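Local coordinates for protein twin-arginine translocation pathway signal (Rhodoferax ferrireducens, PDB 5IM2) that binds benzoate and is probably the extracytoplasmic solute-binding component of a TRAP transporter, at residues A[99-104]-A[157-162]. Numbering follows the deposited sequence.
Sequences QLYDQA and FKDTQV
Tyr101 reaches from helix 100-106 into the type I beta turn Phe157 to Thr160, which leads into strand 161-167. The ring extends out from the helix because chi1 of -172° sets CG opposite the backbone N, and this puts the hydroxyl among three residues of the turn.

Tyr101 OH makes one clear hydrogen bond and may accept a second. Tyr101 OH donates to Asp159 OD1 at 2.7 Å, from above the carboxylate plane, 40° out of it. The carboxylate lies at the edge of the tyrosine ring. Thr160 OG1 lies 2.9 Å from Tyr101 OH and can donate to it. That proton also has Phe157 O within reach, over a long, weak 3.5 Å from Thr160 OG1, and the choice is not settled. The turn itself is closed by Thr160 N bonding to Phe157 O at 3.1 Å.

Apolar packing surrounds these bonds. Phe157 turns a ring edge to the tyrosine, with CD1 3.6 Å from Tyr101 CE1. The two ring planes are inclined at 49°, an oblique pair. Thr160 CG2 packs against Tyr101 CZ at 3.5 Å. Phe123 adds to this aromatic cluster, stacked on Phe157 and edge-to-face with Tyr101.

A phenylalanine in place of Tyr101 would probably keep much of the ring packing but leave Asp159 OD1 without its hydroxyl donor.

The contact joins a helix to the turn before an edge strand of the five-stranded sheet, and none of its residues lines the benzoate pocket. Its chemistry implies a buried phenol whose proton is taken by the Asp159 carboxylate, probably easing the negative charge there, with Thr160 a possible donor back to the phenol oxygen.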
loop_
_atom_site.group_PDB
_atom_site.type_symbol
_atom_site.label_atom_id
_atom_site.label_comp_id
_atom_site.label_asym_id
_atom_site.label_seq_id
_atom_site.Cartn_x
_atom_site.Cartn_y
_atom_site.Cartn_z
ATOM N N GLN A 99 -5.836 1.641 -13.644
ATOM C CA GLN A 99 -5.198 1.826 -14.948
ATOM C C GLN A 99 -3.811 2.469 -14.880
ATOM O O GLN A 99 -3.134 2.529 -15.914
ATOM C CB GLN A 99 -6.129 2.645 -15.853
ATOM C CG GLN A 99 -7.434 1.864 -16.239
ATOM C CD GLN A 99 -8.640 2.778 -16.566
ATOM O OE1 GLN A 99 -8.485 3.970 -16.841
ATOM N NE2 GLN A 99 -9.849 2.203 -16.539
ATOM N N LEU A 100 -3.357 2.916 -13.702
ATOM C CA LEU A 100 -2.075 3.629 -13.607
ATOM C C LEU A 100 -0.927 2.798 -14.146
ATOM O O LEU A 100 -0.131 3.273 -14.971
ATOM C CB LEU A 100 -1.801 4.047 -12.162
ATOM C CG LEU A 100 -2.548 5.309 -11.720
ATOM C CD1 LEU A 100 -2.522 5.419 -10.210
ATOM C CD2 LEU A 100 -2.037 6.606 -12.367
ATOM N N TYR A 101 -0.830 1.540 -13.709
ATOM C CA TYR A 101 0.306 0.716 -14.120
ATOM C C TYR A 101 0.408 0.638 -15.643
ATOM O O TYR A 101 1.472 0.891 -16.212
ATOM C CB TYR A 101 0.211 -0.676 -13.486
ATOM C CG TYR A 101 1.444 -1.501 -13.705
ATOM C CD1 TYR A 101 2.530 -1.405 -12.838
ATOM C CD2 TYR A 101 1.548 -2.341 -14.811
ATOM C CE1 TYR A 101 3.672 -2.141 -13.061
ATOM C CE2 TYR A 101 2.682 -3.085 -15.040
ATOM C CZ TYR A 101 3.743 -2.979 -14.155
ATOM O OH TYR A 101 4.879 -3.730 -14.408
ATOM N N ASP A 102 -0.705 0.352 -16.326
ATOM C CA ASP A 102 -0.699 0.259 -17.783
ATOM C C ASP A 102 -0.404 1.593 -18.456
ATOM O O ASP A 102 0.119 1.606 -19.580
ATOM C CB ASP A 102 -2.025 -0.319 -18.273
ATOM C CG ASP A 102 -2.091 -1.813 -18.071
ATOM O OD1 ASP A 102 -1.037 -2.454 -18.274
ATOM O OD2 ASP A 102 -3.153 -2.330 -17.659
ATOM N N GLN A 103 -0.736 2.719 -17.814
ATOM C CA GLN A 103 -0.379 4.008 -18.399
ATOM C C GLN A 103 1.132 4.191 -18.456
ATOM O O GLN A 103 1.657 4.754 -19.429
ATOM C CB GLN A 103 -1.000 5.162 -17.620
ATOM C CG GLN A 103 -2.499 5.310 -17.792
ATOM C CD GLN A 103 -3.113 6.340 -16.853
ATOM O OE1 GLN A 103 -2.427 6.940 -16.009
ATOM N NE2 GLN A 103 -4.429 6.526 -16.974
ATOM N N ALA A 104 1.846 3.754 -17.416
ATOM C CA ALA A 104 3.306 3.804 -17.455
ATOM C C ALA A 104 3.831 2.801 -18.460
ATOM O O ALA A 104 4.656 3.132 -19.315
ATOM C CB ALA A 104 3.918 3.531 -16.072
ATOM N N PHE A 157 6.920 -7.876 -12.744
ATOM C CA PHE A 157 6.837 -6.495 -13.186
ATOM C C PHE A 157 7.766 -6.229 -14.366
ATOM O O PHE A 157 8.216 -5.097 -14.554
ATOM C CB PHE A 157 7.191 -5.536 -12.054
ATOM C CG PHE A 157 6.183 -5.485 -10.910
ATOM C CD1 PHE A 157 4.940 -4.873 -11.070
ATOM C CD2 PHE A 157 6.508 -5.996 -9.662
ATOM C CE1 PHE A 157 4.049 -4.799 -10.021
ATOM C CE2 PHE A 157 5.593 -5.927 -8.603
ATOM C CZ PHE A 157 4.376 -5.323 -8.788
ATOM N N LYS A 158 8.079 -7.254 -15.152
ATOM C CA LYS A 158 9.139 -7.119 -16.151
ATOM C C LYS A 158 8.753 -6.201 -17.297
ATOM O O LYS A 158 9.628 -5.841 -18.101
ATOM C CB LYS A 158 9.533 -8.488 -16.708
ATOM C CG LYS A 158 8.427 -9.202 -17.468
ATOM C CD LYS A 158 8.931 -10.522 -18.040
ATOM C CE LYS A 158 7.941 -11.112 -19.024
ATOM N NZ LYS A 158 7.406 -12.422 -18.563
ATOM N N ASP A 159 7.488 -5.780 -17.367
ATOM C CA ASP A 159 7.056 -4.897 -18.433
ATOM C C ASP A 159 7.229 -3.426 -18.070
ATOM O O ASP A 159 6.941 -2.560 -18.908
ATOM C CB ASP A 159 5.606 -5.208 -18.852
ATOM C CG ASP A 159 4.645 -5.335 -17.683
ATOM O OD1 ASP A 159 5.094 -5.345 -16.524
ATOM O OD2 ASP A 159 3.420 -5.453 -17.946
ATOM N N THR A 160 7.773 -3.128 -16.881
ATOM C CA THR A 160 8.164 -1.775 -16.521
ATOM C C THR A 160 9.542 -1.812 -15.885
ATOM O O THR A 160 10.109 -2.878 -15.620
ATOM C CB THR A 160 7.153 -1.105 -15.560
ATOM O OG1 THR A 160 7.066 -1.818 -14.309
ATOM C CG2 THR A 160 5.777 -0.985 -16.244
ATOM N N GLN A 161 10.080 -0.626 -15.659
ATOM C CA GLN A 161 11.276 -0.445 -14.845
ATOM C C GLN A 161 10.816 -0.078 -13.432
ATOM O O GLN A 161 10.347 1.035 -13.188
ATOM C CB GLN A 161 12.171 0.623 -15.480
ATOM C CG GLN A 161 13.393 1.024 -14.692
ATOM C CD GLN A 161 14.395 -0.084 -14.499
ATOM O OE1 GLN A 161 15.142 -0.076 -13.522
ATOM N NE2 GLN A 161 14.445 -1.020 -15.418
ATOM N N VAL A 162 10.910 -1.024 -12.502
ATOM C CA VAL A 162 10.475 -0.755 -11.137
ATOM C C VAL A 162 11.548 0.034 -10.409
ATOM O O VAL A 162 12.713 -0.385 -10.304
ATOM C CB VAL A 162 10.113 -2.041 -10.394
ATOM C CG1 VAL A 162 9.752 -1.769 -8.920
ATOM C CG2 VAL A 162 8.904 -2.679 -11.083
#